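Local coordinates for protein phosphoglycerate dehydrogenase (Lactobacillus plantarum, PDB 3EVT) that probably catalyses the NAD-dependent oxidation of 3-phospho-D-glycerate, as a member of the D-isomer specific 2-hydroxyacid dehydrogenase family, at residues K63-V67 against I291-F296; M106-G112 against M130-L135; A192-A198 against P221-G227; L213-T217 against H244-M248; L237-D242 against L265-V271. The contacts are given in a common frame with arbitrary orientation. Numbering follows the deposited sequence.

Overall arrangement
The chain folds into two parallel-sheet parts. Contact 1 lies in the five-stranded one, where helix 284-302 returns from the far end of the sequence to strand 64-66; its centre is 35 to 46 Å from those of the other four. Those four cluster in the seven-stranded nucleotide-binding domain, with centres 11 to 18 Å apart. Contact 3 pairs two neighbouring strands of that sheet. Contact 2, which closes first along the chain, joins the end of helix 93-110, which lies on one face of this sheet, to loop 130-135; contacts 4 and 5 follow on the other side, joined through L246 and L237. Contacts 2 and 5 also touch the second subunit, so this domain carries part of the dimer interface.

Contact 1: residues K63-V67 against I291-F296; sequences KFVQV and IFAANF
Strand 64-66 runs nearly antiparallel to helix segment 291-296, at 164° with the axes 10.0 Å apart at closest approach. The CA atoms of Q66 and F292 come within 6.5 Å and those of F64 and F296 within 8.5 Å, so the segments diverge toward F64. F64 and Q66 direct CA-CB toward the helix, while V65 between them points away. F64 (chi1 t) lays its ring across one helical turn: CZ lies 3.5 Å from N295 CB, and CE2 lies 3.9 Å from F292 CE1. F292, also chi1 t, brings CD1 to 3.7 Å from Q66 CB. Within this largely apolar interface one polar link forms, N295 ND2 donating to Q66 OE1 at 3.0 Å and 170°. Q66 (t, chi2 p) turns its amide so that NE2 reaches V67 O at 3.2 Å and also N89 O, while N295 OD1 accepts from the backbone of V306 and R307. This is helix-on-sheet packing of an alpha/beta domain, using a helix from near the C-terminus. Strands 41-45 and 86-88 flank 64-66 in the parallel sheet; F292 stacks on Y45, and F296 meets Y22 and W25 edge-to-face.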
# COMPACT_ATOMS: atom_id res chain seq x y z
N LYS A 63 18.81 -4.34 25.48
CA LYS A 63 18.73 -5.01 24.21
C LYS A 63 18.25 -4.10 23.06
O LYS A 63 18.62 -4.29 21.92
CB LYS A 63 17.83 -6.24 24.37
CG LYS A 63 18.37 -7.31 25.33
CD LYS A 63 17.51 -8.58 25.26
CE LYS A 63 17.33 -9.23 26.63
NZ LYS A 63 18.57 -9.17 27.44
N PHE A 64 17.42 -3.11 23.35
CA PHE A 64 16.83 -2.28 22.29
C PHE A 64 16.69 -0.84 22.79
O PHE A 64 16.03 -0.61 23.77
CB PHE A 64 15.48 -2.91 21.83
CG PHE A 64 14.53 -1.96 21.04
CD1 PHE A 64 15.01 -1.12 20.03
CD2 PHE A 64 13.15 -2.00 21.28
CE1 PHE A 64 14.14 -0.28 19.29
CE2 PHE A 64 12.25 -1.20 20.55
CZ PHE A 64 12.74 -0.30 19.57
N VAL A 65 17.32 0.13 22.10
CA VAL A 65 17.04 1.57 22.35
C VAL A 65 16.25 2.21 21.19
O VAL A 65 16.66 2.15 20.04
CB VAL A 65 18.33 2.38 22.60
CG1 VAL A 65 18.02 3.87 22.76
CG2 VAL A 65 19.04 1.88 23.84
N GLN A 66 15.11 2.81 21.49
CA GLN A 66 14.39 3.57 20.48
C GLN A 66 14.61 5.06 20.76
O GLN A 66 14.06 5.56 21.73
CB GLN A 66 12.87 3.29 20.55
CG GLN A 66 12.05 4.19 19.64
CD GLN A 66 12.06 3.76 18.18
OE1 GLN A 66 11.72 2.60 17.86
NE2 GLN A 66 12.44 4.70 17.25
N VAL A 67 15.34 5.77 19.89
CA VAL A 67 15.44 7.23 20.04
C VAL A 67 14.29 7.94 19.33
O VAL A 67 13.74 7.40 18.36
CB VAL A 67 16.86 7.75 19.67
CG1 VAL A 67 17.84 7.17 20.64
CG2 VAL A 67 17.30 7.28 18.27
N ILE A 291 5.77 4.26 16.04
CA ILE A 291 7.08 3.72 15.65
C ILE A 291 7.65 2.79 16.74
O ILE A 291 7.97 1.65 16.46
CB ILE A 291 8.11 4.80 15.18
CG1 ILE A 291 7.63 5.46 13.89
CG2 ILE A 291 9.49 4.15 14.90
CD1 ILE A 291 8.43 6.76 13.49
N PHE A 292 7.76 3.29 17.96
CA PHE A 292 8.11 2.48 19.13
C PHE A 292 7.17 1.27 19.36
O PHE A 292 7.64 0.16 19.50
CB PHE A 292 8.10 3.32 20.42
CG PHE A 292 8.43 2.51 21.63
CD1 PHE A 292 9.69 1.90 21.72
CD2 PHE A 292 7.49 2.30 22.62
CE1 PHE A 292 10.00 1.11 22.81
CE2 PHE A 292 7.78 1.50 23.70
CZ PHE A 292 9.02 0.91 23.81
N ALA A 293 5.87 1.49 19.39
CA ALA A 293 4.89 0.41 19.56
C ALA A 293 5.10 -0.74 18.55
O ALA A 293 5.10 -1.94 18.93
CB ALA A 293 3.42 0.98 19.45
N ALA A 294 5.35 -0.39 17.29
CA ALA A 294 5.63 -1.43 16.25
C ALA A 294 6.97 -2.11 16.44
O ALA A 294 7.05 -3.34 16.39
CB ALA A 294 5.53 -0.84 14.84
N ASN A 295 8.04 -1.34 16.66
CA ASN A 295 9.35 -1.94 16.93
C ASN A 295 9.38 -2.80 18.21
O ASN A 295 10.05 -3.85 18.25
CB ASN A 295 10.44 -0.90 16.98
CG ASN A 295 10.93 -0.47 15.58
OD1 ASN A 295 10.91 -1.27 14.65
ND2 ASN A 295 11.39 0.76 15.46
N PHE A 296 8.67 -2.37 19.24
CA PHE A 296 8.57 -3.14 20.46
C PHE A 296 7.75 -4.44 20.28
O PHE A 296 8.13 -5.47 20.80
CB PHE A 296 8.02 -2.26 21.59
CG PHE A 296 7.89 -2.96 22.95
CD1 PHE A 296 8.99 -3.23 23.73
CD2 PHE A 296 6.63 -3.27 23.45
CE1 PHE A 296 8.86 -3.86 24.99
CE2 PHE A 296 6.49 -3.90 24.69
CZ PHE A 296 7.60 -4.19 25.47

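Contact 2: residues M106-G112 against M130-L135; sequences MLSVVRG and MTTSTL
A Schellman motif ends helix 93-110 where the extended loop 130-135 crosses it, in the Rossmann-type domain. Helical geometry holds from M106 through V110, and the nearest CA pairs are L107-L135 at 7.2 Å and V110-S133 at 5.1 Å. M106 (m, t, m) begins an apolar patch, its CB 3.9 Å from L135 CD2; L107 (m, t) continues it with CG 3.6 Å from L135 CD1. L135, itself m, t, thus fits beside the last turns of the helix. V109 contributes its carbonyl, with O 3.7 Å from M130 CE. V110 is the centre of the contact: CG2 packs 4.0 Å from L135 CD2, and its O accepts from S133 N at 2.9 Å and 162°. R111 starts away from the loop but curls back through three m torsions, so that NH1 donates to S133 O at 2.7 Å. T134 CG2 lies over one face of its guanidinium, and NE bonds S101 OG of the second subunit, where E100 also accepts from L135 N. The loop is therefore held by both the helix end and the dimer partner. G112, with phi 88° and psi 11°, donates N to V109 O at 3.1 Å. A CB here would be jammed against the preceding carbonyl and lie only 3.3 Å from T132 CG2; the actual CA sits 4.0 Å from M130 CE.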
# COMPACT_ATOMS: atom_id res chain seq x y z
N MET A 106 -4.29 7.63 -6.26
CA MET A 106 -4.20 6.65 -7.32
C MET A 106 -5.23 5.56 -7.09
O MET A 106 -5.95 5.18 -8.01
CB MET A 106 -2.77 6.01 -7.41
CG MET A 106 -1.60 6.94 -7.88
SD MET A 106 -0.01 6.08 -8.22
CE MET A 106 0.41 5.43 -6.63
N LEU A 107 -5.29 5.04 -5.87
CA LEU A 107 -6.29 3.99 -5.51
C LEU A 107 -7.74 4.44 -5.58
O LEU A 107 -8.62 3.71 -6.07
CB LEU A 107 -6.00 3.43 -4.11
CG LEU A 107 -4.82 2.46 -4.12
CD1 LEU A 107 -4.16 2.32 -2.68
CD2 LEU A 107 -5.28 1.12 -4.68
N SER A 108 -8.03 5.64 -5.10
CA SER A 108 -9.42 6.04 -5.16
C SER A 108 -9.93 6.18 -6.58
O SER A 108 -11.08 5.90 -6.81
CB SER A 108 -9.70 7.30 -4.36
OG SER A 108 -9.13 8.41 -4.96
N VAL A 109 -9.05 6.56 -7.51
CA VAL A 109 -9.34 6.55 -8.94
C VAL A 109 -9.45 5.15 -9.52
O VAL A 109 -10.53 4.81 -9.95
CB VAL A 109 -8.36 7.40 -9.75
CG1 VAL A 109 -8.40 7.02 -11.28
CG2 VAL A 109 -8.70 8.89 -9.53
N VAL A 110 -8.39 4.32 -9.49
CA VAL A 110 -8.46 3.02 -10.20
C VAL A 110 -9.39 2.01 -9.55
O VAL A 110 -9.92 1.13 -10.24
CB VAL A 110 -7.09 2.34 -10.48
CG1 VAL A 110 -6.21 3.26 -11.25
CG2 VAL A 110 -6.43 1.87 -9.16
N ARG A 111 -9.59 2.09 -8.23
CA ARG A 111 -10.56 1.17 -7.58
C ARG A 111 -11.98 1.70 -7.61
O ARG A 111 -12.92 1.04 -7.13
CB ARG A 111 -10.12 0.75 -6.16
CG ARG A 111 -8.67 0.20 -6.11
CD ARG A 111 -8.49 -0.98 -7.10
NE ARG A 111 -9.42 -2.05 -6.86
CZ ARG A 111 -9.87 -2.87 -7.81
NH1 ARG A 111 -9.49 -2.70 -9.08
NH2 ARG A 111 -10.71 -3.85 -7.50
N GLY A 112 -12.15 2.87 -8.24
CA GLY A 112 -13.51 3.34 -8.56
C GLY A 112 -14.23 4.16 -7.50
O GLY A 112 -15.45 4.44 -7.65
N MET A 130 -17.20 2.99 -15.73
CA MET A 130 -15.77 2.94 -15.89
C MET A 130 -15.35 1.52 -15.61
O MET A 130 -16.10 0.76 -15.01
CB MET A 130 -15.07 3.99 -14.98
CG MET A 130 -15.41 3.95 -13.47
SD MET A 130 -14.50 2.69 -12.50
CE MET A 130 -12.89 3.53 -12.54
N THR A 131 -14.16 1.15 -16.07
CA THR A 131 -13.55 -0.11 -15.69
C THR A 131 -12.48 0.15 -14.63
O THR A 131 -11.58 0.95 -14.84
CB THR A 131 -12.83 -0.71 -16.90
OG1 THR A 131 -13.79 -0.91 -17.95
CG2 THR A 131 -12.14 -2.06 -16.56
N THR A 132 -12.58 -0.53 -13.50
CA THR A 132 -11.55 -0.50 -12.48
C THR A 132 -10.26 -1.17 -12.95
O THR A 132 -10.26 -2.00 -13.89
CB THR A 132 -12.00 -1.26 -11.21
OG1 THR A 132 -12.58 -2.52 -11.58
CG2 THR A 132 -13.00 -0.47 -10.39
N SER A 133 -9.17 -0.87 -12.27
CA SER A 133 -7.90 -1.53 -12.54
C SER A 133 -7.14 -1.57 -11.22
O SER A 133 -7.64 -1.04 -10.21
CB SER A 133 -7.16 -0.77 -13.66
OG SER A 133 -7.00 0.63 -13.33
N THR A 134 -5.98 -2.21 -11.18
CA THR A 134 -5.22 -2.30 -9.94
C THR A 134 -3.90 -1.54 -10.09
O THR A 134 -3.41 -1.39 -11.23
CB THR A 134 -4.89 -3.79 -9.57
OG1 THR A 134 -4.20 -4.39 -10.64
CG2 THR A 134 -6.17 -4.63 -9.27
N LEU A 135 -3.32 -1.09 -8.98
CA LEU A 135 -1.95 -0.61 -9.01
C LEU A 135 -0.94 -1.72 -9.38
O LEU A 135 0.03 -1.50 -10.11
CB LEU A 135 -1.56 0.03 -7.67
CG LEU A 135 -2.42 1.26 -7.28
CD1 LEU A 135 -1.88 1.91 -6.04
CD2 LEU A 135 -2.49 2.23 -8.38

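Contact 3: residues A192-A198 against P221-G227; sequences ANFIVNA and PMLINIG
At the C-terminal end of this strand pair, two asparagines share a side-chain bond: N197 ND2 donates to N225 OD1 at 2.8 Å. The same OD1 accepts from G227 N at 2.8 Å, making an Asx turn that swings the chain across the end of strand 194-197. A CB on G227 would stand 2.1 Å from N197 ND2, a clash, so the turn leaves no room for a side chain there. Upstream, strands 194-197 and 222-225 are parallel, 14° and 4.8 Å apart, in register F194-M222, I195-L223, V196-I224 and N197-N225. The backbone bonds are M222 N to N193 O (2.9 Å), I195 N to M222 O (2.9 Å), I224 N to I195 O (2.8 Å), N197 N to I224 O (2.8 Å) and I226 N to N197 O (3.0 Å). On the face of F194, M222, V196 and I224, F194 (chi1 m) puts CD1 3.8 Å from M222 CB. The all-t M222 brings SD to 5.3 Å from that ring's centroid, at its edge, a Met-aromatic contact; M106 of helix 93-110 packs here. On the other face, I195 CG2 lies 3.7 Å from L223 CD1, and I195 CD1 lies 3.8 Å from P221 CG. Strand 139-143 continues the sheet beyond 194-197. With helix 211-215 as the connection, the pair forms a beta-alpha-beta crossover of a Rossmann-type fold.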
# COMPACT_ATOMS: atom_id res chain seq x y z
N ALA A 192 4.33 5.23 -18.93
CA ALA A 192 3.72 5.58 -17.61
C ALA A 192 2.20 5.42 -17.47
O ALA A 192 1.43 5.96 -18.26
CB ALA A 192 4.13 6.99 -17.17
N ASN A 193 1.75 4.69 -16.45
CA ASN A 193 0.36 4.83 -16.10
C ASN A 193 0.09 6.02 -15.12
O ASN A 193 -0.98 6.64 -15.16
CB ASN A 193 -0.22 3.49 -15.60
CG ASN A 193 0.10 2.35 -16.56
OD1 ASN A 193 1.06 1.58 -16.38
ND2 ASN A 193 -0.66 2.28 -17.62
N PHE A 194 1.09 6.37 -14.31
CA PHE A 194 0.93 7.49 -13.34
C PHE A 194 2.22 8.28 -13.32
O PHE A 194 3.35 7.71 -13.31
CB PHE A 194 0.67 6.95 -11.90
CG PHE A 194 -0.51 6.00 -11.81
CD1 PHE A 194 -1.78 6.47 -11.44
CD2 PHE A 194 -0.35 4.67 -12.11
CE1 PHE A 194 -2.84 5.63 -11.36
CE2 PHE A 194 -1.43 3.81 -12.03
CZ PHE A 194 -2.68 4.29 -11.68
N ILE A 195 2.06 9.59 -13.35
CA ILE A 195 3.18 10.51 -13.28
C ILE A 195 3.03 11.38 -12.04
O ILE A 195 2.03 12.05 -11.85
CB ILE A 195 3.24 11.42 -14.51
CG1 ILE A 195 3.42 10.56 -15.79
CG2 ILE A 195 4.31 12.50 -14.30
CD1 ILE A 195 3.23 11.30 -17.14
N VAL A 196 4.03 11.35 -11.18
CA VAL A 196 4.01 12.08 -9.96
C VAL A 196 5.11 13.14 -9.98
O VAL A 196 6.28 12.84 -10.18
CB VAL A 196 4.13 11.10 -8.72
CG1 VAL A 196 4.26 11.90 -7.39
CG2 VAL A 196 2.86 10.11 -8.69
N ASN A 197 4.71 14.39 -9.79
CA ASN A 197 5.69 15.44 -9.56
C ASN A 197 5.96 15.62 -8.07
O ASN A 197 5.06 15.96 -7.36
CB ASN A 197 5.24 16.79 -10.08
CG ASN A 197 6.29 17.85 -9.80
OD1 ASN A 197 7.46 17.58 -9.99
ND2 ASN A 197 5.90 19.00 -9.23
N ALA A 198 7.20 15.41 -7.64
CA ALA A 198 7.60 15.71 -6.28
C ALA A 198 8.86 16.61 -6.29
O ALA A 198 9.67 16.57 -5.38
CB ALA A 198 7.89 14.39 -5.50
N PRO A 221 -2.02 8.61 -18.97
CA PRO A 221 -1.74 8.42 -17.53
C PRO A 221 -2.47 9.43 -16.62
O PRO A 221 -3.08 10.39 -17.08
CB PRO A 221 -0.23 8.63 -17.44
CG PRO A 221 -0.01 9.74 -18.48
CD PRO A 221 -0.98 9.40 -19.64
N MET A 222 -2.42 9.18 -15.31
CA MET A 222 -2.97 10.10 -14.33
C MET A 222 -1.79 11.00 -13.84
O MET A 222 -0.67 10.52 -13.59
CB MET A 222 -3.62 9.28 -13.19
CG MET A 222 -4.12 10.10 -11.97
SD MET A 222 -4.88 9.11 -10.66
CE MET A 222 -5.38 10.50 -9.64
N LEU A 223 -2.03 12.31 -13.73
CA LEU A 223 -0.97 13.21 -13.29
C LEU A 223 -1.20 13.60 -11.86
O LEU A 223 -2.33 13.97 -11.51
CB LEU A 223 -0.88 14.47 -14.16
CG LEU A 223 0.14 15.51 -13.62
CD1 LEU A 223 1.60 15.04 -13.90
CD2 LEU A 223 -0.11 16.84 -14.28
N ILE A 224 -0.16 13.52 -11.02
CA ILE A 224 -0.33 13.90 -9.62
C ILE A 224 0.72 14.91 -9.23
O ILE A 224 1.90 14.65 -9.41
CB ILE A 224 -0.27 12.68 -8.67
CG1 ILE A 224 -1.42 11.70 -9.01
CG2 ILE A 224 -0.36 13.18 -7.19
CD1 ILE A 224 -1.07 10.31 -8.88
N ASN A 225 0.31 16.04 -8.67
CA ASN A 225 1.29 17.08 -8.29
C ASN A 225 1.35 17.28 -6.79
O ASN A 225 0.42 17.79 -6.17
CB ASN A 225 1.00 18.44 -8.97
CG ASN A 225 2.18 19.39 -8.83
OD1 ASN A 225 3.23 19.00 -8.30
ND2 ASN A 225 2.03 20.63 -9.30
N ILE A 226 2.46 16.90 -6.20
CA ILE A 226 2.68 17.14 -4.79
C ILE A 226 4.01 17.89 -4.71
O ILE A 226 4.69 17.86 -3.71
CB ILE A 226 2.76 15.82 -3.98
CG1 ILE A 226 3.66 14.81 -4.70
CG2 ILE A 226 1.36 15.22 -3.74
CD1 ILE A 226 4.34 13.84 -3.79
N GLY A 227 4.41 18.53 -5.81
CA GLY A 227 5.65 19.33 -5.82
C GLY A 227 5.19 20.73 -5.48
O GLY A 227 4.74 20.95 -4.35

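Contact 4: residues L213-T217 against H244-M248; sequences LFQQT and HQLSM
Q245, F214 and L246 bury most of this contact between the end of helix 211-215 and the turn following helix 234-242. The backbones approach closest at F214 and Q245, with their CA atoms 6.5 Å apart. Q245 points toward the helix end and extends along it (chi1 -98°, chi2 t): CG lies 4.1 Å from F214 O, and NE2 lies 3.0 Å from Q215 CG. F214 (chi1 m) offers a ring face to L246, whose CD1 stands 4.2 Å from the ring centroid and 21° off its normal, a CH-pi contact. L246 is m, t, and L223 of the sheet touches both side chains. Beside this, a water donates to Q245 O at 2.8 Å and, weakly, to T217 O at 2.9 Å; it also lies 2.5 Å from T217 OG1. H244, with phi 50° and psi 36°, is the C-prime residue of a Schellman motif that closes helix 234-242 and turns the chain into L246. Such joining of neighbouring crossover helices on one face of a parallel sheet is characteristic of Rossmann-type domains.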
# COMPACT_ATOMS: atom_id res chain seq x y z
N LEU A 213 5.53 17.82 -22.78
CA LEU A 213 5.54 16.65 -21.85
C LEU A 213 4.31 15.79 -22.02
O LEU A 213 4.41 14.59 -22.30
CB LEU A 213 5.70 17.07 -20.37
CG LEU A 213 5.87 15.89 -19.37
CD1 LEU A 213 6.67 16.23 -18.10
CD2 LEU A 213 4.56 15.20 -18.97
N PHE A 214 3.14 16.43 -21.92
CA PHE A 214 1.88 15.75 -22.03
C PHE A 214 1.77 15.01 -23.36
O PHE A 214 1.25 13.91 -23.40
CB PHE A 214 0.70 16.72 -21.84
CG PHE A 214 0.64 17.32 -20.46
CD1 PHE A 214 1.10 16.61 -19.36
CD2 PHE A 214 0.11 18.60 -20.26
CE1 PHE A 214 1.05 17.16 -18.09
CE2 PHE A 214 0.06 19.18 -18.98
CZ PHE A 214 0.53 18.45 -17.89
N GLN A 215 2.24 15.63 -24.43
CA GLN A 215 2.19 15.02 -25.76
C GLN A 215 3.06 13.77 -25.91
O GLN A 215 2.79 12.97 -26.78
CB GLN A 215 2.60 16.05 -26.85
CG GLN A 215 1.43 16.49 -27.76
CD GLN A 215 1.59 17.92 -28.31
OE1 GLN A 215 2.64 18.28 -28.88
NE2 GLN A 215 0.53 18.74 -28.14
N GLN A 216 4.10 13.61 -25.09
CA GLN A 216 4.94 12.41 -25.14
C GLN A 216 4.33 11.16 -24.45
O GLN A 216 4.93 10.09 -24.52
CB GLN A 216 6.31 12.68 -24.52
CG GLN A 216 7.17 13.68 -25.26
CD GLN A 216 8.36 14.11 -24.42
OE1 GLN A 216 9.46 13.56 -24.54
NE2 GLN A 216 8.14 15.04 -23.53
N THR A 217 3.16 11.29 -23.82
CA THR A 217 2.58 10.18 -23.06
C THR A 217 1.76 9.36 -24.02
O THR A 217 1.12 9.93 -24.90
CB THR A 217 1.64 10.63 -21.88
OG1 THR A 217 0.42 11.21 -22.39
CG2 THR A 217 2.31 11.57 -20.93
N HIS A 244 -7.86 13.77 -23.95
CA HIS A 244 -7.54 12.46 -23.43
C HIS A 244 -6.09 12.10 -23.59
O HIS A 244 -5.79 10.94 -23.87
CB HIS A 244 -8.35 11.41 -24.16
CG HIS A 244 -9.79 11.78 -24.27
ND1 HIS A 244 -10.63 11.81 -23.17
CD2 HIS A 244 -10.54 12.19 -25.32
CE1 HIS A 244 -11.84 12.20 -23.55
NE2 HIS A 244 -11.80 12.45 -24.85
N GLN A 245 -5.20 13.07 -23.46
CA GLN A 245 -3.78 12.76 -23.38
C GLN A 245 -3.48 12.31 -21.94
O GLN A 245 -2.48 11.64 -21.67
CB GLN A 245 -2.94 14.00 -23.74
CG GLN A 245 -2.44 14.05 -25.17
CD GLN A 245 -2.03 15.48 -25.65
OE1 GLN A 245 -2.48 16.51 -25.09
NE2 GLN A 245 -1.18 15.54 -26.68
N LEU A 246 -4.37 12.71 -21.03
CA LEU A 246 -4.29 12.37 -19.60
C LEU A 246 -5.67 11.85 -19.21
O LEU A 246 -6.68 12.38 -19.67
CB LEU A 246 -3.98 13.61 -18.75
CG LEU A 246 -2.61 14.30 -18.82
CD1 LEU A 246 -2.46 15.33 -17.71
CD2 LEU A 246 -1.48 13.29 -18.73
N SER A 247 -5.74 10.86 -18.31
CA SER A 247 -7.06 10.39 -17.85
C SER A 247 -7.62 11.19 -16.66
O SER A 247 -8.84 11.33 -16.54
CB SER A 247 -7.04 8.91 -17.49
OG SER A 247 -5.91 8.57 -16.69
N MET A 248 -6.75 11.73 -15.80
CA MET A 248 -7.18 12.25 -14.49
C MET A 248 -6.00 13.05 -13.93
O MET A 248 -4.84 12.78 -14.30
CB MET A 248 -7.49 11.10 -13.49
CG MET A 248 -8.79 10.36 -13.67
SD MET A 248 -10.37 11.18 -13.27
CE MET A 248 -9.82 11.87 -11.75
O HOH W 1 -1.31 9.69 -23.38

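Contact 5: residues L237-D242 against L265-V271; sequences LMTALD and LWQRDDV
Two groups of apolar side chains form the inner part of the contact between helix segment 237-242 and the loop 265-271. L265 (m, t) reaches the helix with CD2, 3.6 Å from M238 CG and 4.4 Å from L237 CD2. Further along, L241 (m, t) sets CD1 3.6 Å from V271 CG2, where V271 starts strand 271-273, the last of the sheet within this chain. The nearest CA pairs are M238-L265 at 7.7 Å and L241-D270 at 7.9 Å, so the loop passes beside the helix at side-chain distance. Residues 265-267 have helical backbone angles; R268 then turns extended (-76°/144°) and points its CA-CB toward the helix. Its guanidinium lies with one face over M238 CA, and NH1 is 3.3 Å from L241 CB. The charges finish the outer edge. Within the loop, R268 NE donates to D270 OD1 at 3.0 Å and R268 NH1 to D270 OD2 at 2.8 Å, D270 having chi1 p. Across to the helix, R268 NH2 and NH1 meet D242 OD1 at 3.1 and 3.3 Å, so one arginine links two aspartates in a salt-bridge network. Beyond it, W266, D269 and V271 bond to Q120 or R121 of the second subunit, placing this loop at the dimer interface. Helix 234-242, leading from strand 222-225 to 248-251, is a crossover helix of the Rossmann-type domain, here tied to the loop entering strand 271-273.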
# COMPACT_ATOMS: atom_id res chain seq x y z
N LEU A 237 -2.75 21.50 -18.91
CA LEU A 237 -3.34 20.40 -18.16
C LEU A 237 -4.81 20.20 -18.57
O LEU A 237 -5.24 19.08 -18.96
CB LEU A 237 -3.17 20.59 -16.64
CG LEU A 237 -3.93 19.56 -15.74
CD1 LEU A 237 -3.44 18.11 -15.92
CD2 LEU A 237 -3.93 19.90 -14.26
N MET A 238 -5.59 21.28 -18.52
CA MET A 238 -6.99 21.18 -18.87
C MET A 238 -7.20 20.75 -20.32
O MET A 238 -8.09 19.94 -20.60
CB MET A 238 -7.76 22.46 -18.52
CG MET A 238 -7.93 22.63 -16.98
SD MET A 238 -9.02 24.00 -16.55
CE MET A 238 -7.84 25.29 -16.91
N THR A 239 -6.34 21.24 -21.23
CA THR A 239 -6.43 20.80 -22.62
C THR A 239 -5.93 19.35 -22.86
O THR A 239 -6.55 18.60 -23.63
CB THR A 239 -5.95 21.92 -23.65
OG1 THR A 239 -4.55 22.05 -23.62
CG2 THR A 239 -6.54 23.30 -23.28
N ALA A 240 -4.90 18.92 -22.13
CA ALA A 240 -4.46 17.49 -22.17
C ALA A 240 -5.56 16.52 -21.71
O ALA A 240 -5.68 15.42 -22.25
CB ALA A 240 -3.24 17.27 -21.34
N LEU A 241 -6.31 16.92 -20.69
CA LEU A 241 -7.48 16.17 -20.23
C LEU A 241 -8.60 16.26 -21.23
O LEU A 241 -9.29 15.30 -21.49
CB LEU A 241 -7.94 16.70 -18.88
CG LEU A 241 -6.95 16.44 -17.72
CD1 LEU A 241 -7.19 17.40 -16.53
CD2 LEU A 241 -6.97 14.94 -17.29
N ASP A 242 -8.77 17.43 -21.82
CA ASP A 242 -9.79 17.55 -22.85
C ASP A 242 -9.56 16.59 -24.01
O ASP A 242 -10.51 15.95 -24.47
CB ASP A 242 -9.90 19.00 -23.35
CG ASP A 242 -10.69 19.85 -22.40
OD1 ASP A 242 -11.38 19.28 -21.53
OD2 ASP A 242 -10.61 21.08 -22.51
N LEU A 265 -10.70 24.82 -12.80
CA LEU A 265 -10.20 23.52 -12.27
C LEU A 265 -11.14 22.87 -11.27
O LEU A 265 -11.32 21.64 -11.27
CB LEU A 265 -8.80 23.66 -11.61
CG LEU A 265 -7.56 23.61 -12.49
CD1 LEU A 265 -6.35 23.70 -11.62
CD2 LEU A 265 -7.52 22.33 -13.40
N TRP A 266 -11.74 23.68 -10.40
CA TRP A 266 -12.68 23.11 -9.41
C TRP A 266 -13.90 22.42 -10.01
O TRP A 266 -14.42 21.47 -9.42
CB TRP A 266 -13.24 24.17 -8.48
CG TRP A 266 -12.29 24.85 -7.49
CD1 TRP A 266 -11.77 26.12 -7.59
CD2 TRP A 266 -11.84 24.33 -6.21
NE1 TRP A 266 -11.02 26.40 -6.46
CE2 TRP A 266 -11.05 25.33 -5.61
CE3 TRP A 266 -12.04 23.13 -5.52
CZ2 TRP A 266 -10.45 25.17 -4.35
CZ3 TRP A 266 -11.44 22.96 -4.28
CH2 TRP A 266 -10.63 23.97 -3.71
N GLN A 267 -14.41 22.95 -11.13
CA GLN A 267 -15.63 22.42 -11.73
C GLN A 267 -15.43 21.14 -12.51
O GLN A 267 -16.41 20.56 -12.93
CB GLN A 267 -16.29 23.43 -12.70
CG GLN A 267 -15.73 24.84 -12.64
CD GLN A 267 -16.37 25.67 -11.53
OE1 GLN A 267 -17.47 25.32 -11.04
NE2 GLN A 267 -15.69 26.77 -11.11
N ARG A 268 -14.18 20.70 -12.73
CA ARG A 268 -13.95 19.43 -13.44
C ARG A 268 -14.23 18.20 -12.54
O ARG A 268 -13.99 18.24 -11.32
CB ARG A 268 -12.52 19.37 -13.97
CG ARG A 268 -11.92 20.75 -14.42
CD ARG A 268 -11.59 20.83 -15.91
NE ARG A 268 -11.30 19.56 -16.59
CZ ARG A 268 -11.12 19.45 -17.92
NH1 ARG A 268 -10.87 18.26 -18.48
NH2 ARG A 268 -11.17 20.52 -18.70
N ASP A 269 -14.78 17.13 -13.14
CA ASP A 269 -14.89 15.83 -12.48
C ASP A 269 -13.63 14.97 -12.60
O ASP A 269 -13.57 13.89 -12.06
CB ASP A 269 -16.10 15.06 -13.03
CG ASP A 269 -17.42 15.62 -12.50
OD1 ASP A 269 -17.41 16.44 -11.55
OD2 ASP A 269 -18.48 15.21 -13.01
N ASP A 270 -12.63 15.47 -13.31
CA ASP A 270 -11.45 14.68 -13.62
C ASP A 270 -10.19 15.28 -12.99
O ASP A 270 -9.07 14.90 -13.35
CB ASP A 270 -11.26 14.50 -15.14
CG ASP A 270 -11.06 15.82 -15.87
OD1 ASP A 270 -11.09 16.87 -15.22
OD2 ASP A 270 -10.91 15.80 -17.11
N VAL A 271 -10.39 16.23 -12.07
CA VAL A 271 -9.26 16.80 -11.34
C VAL A 271 -9.64 16.79 -9.87
O VAL A 271 -10.73 17.26 -9.52
CB VAL A 271 -8.88 18.22 -11.82
CG1 VAL A 271 -7.68 18.77 -11.04
CG2 VAL A 271 -8.58 18.22 -13.28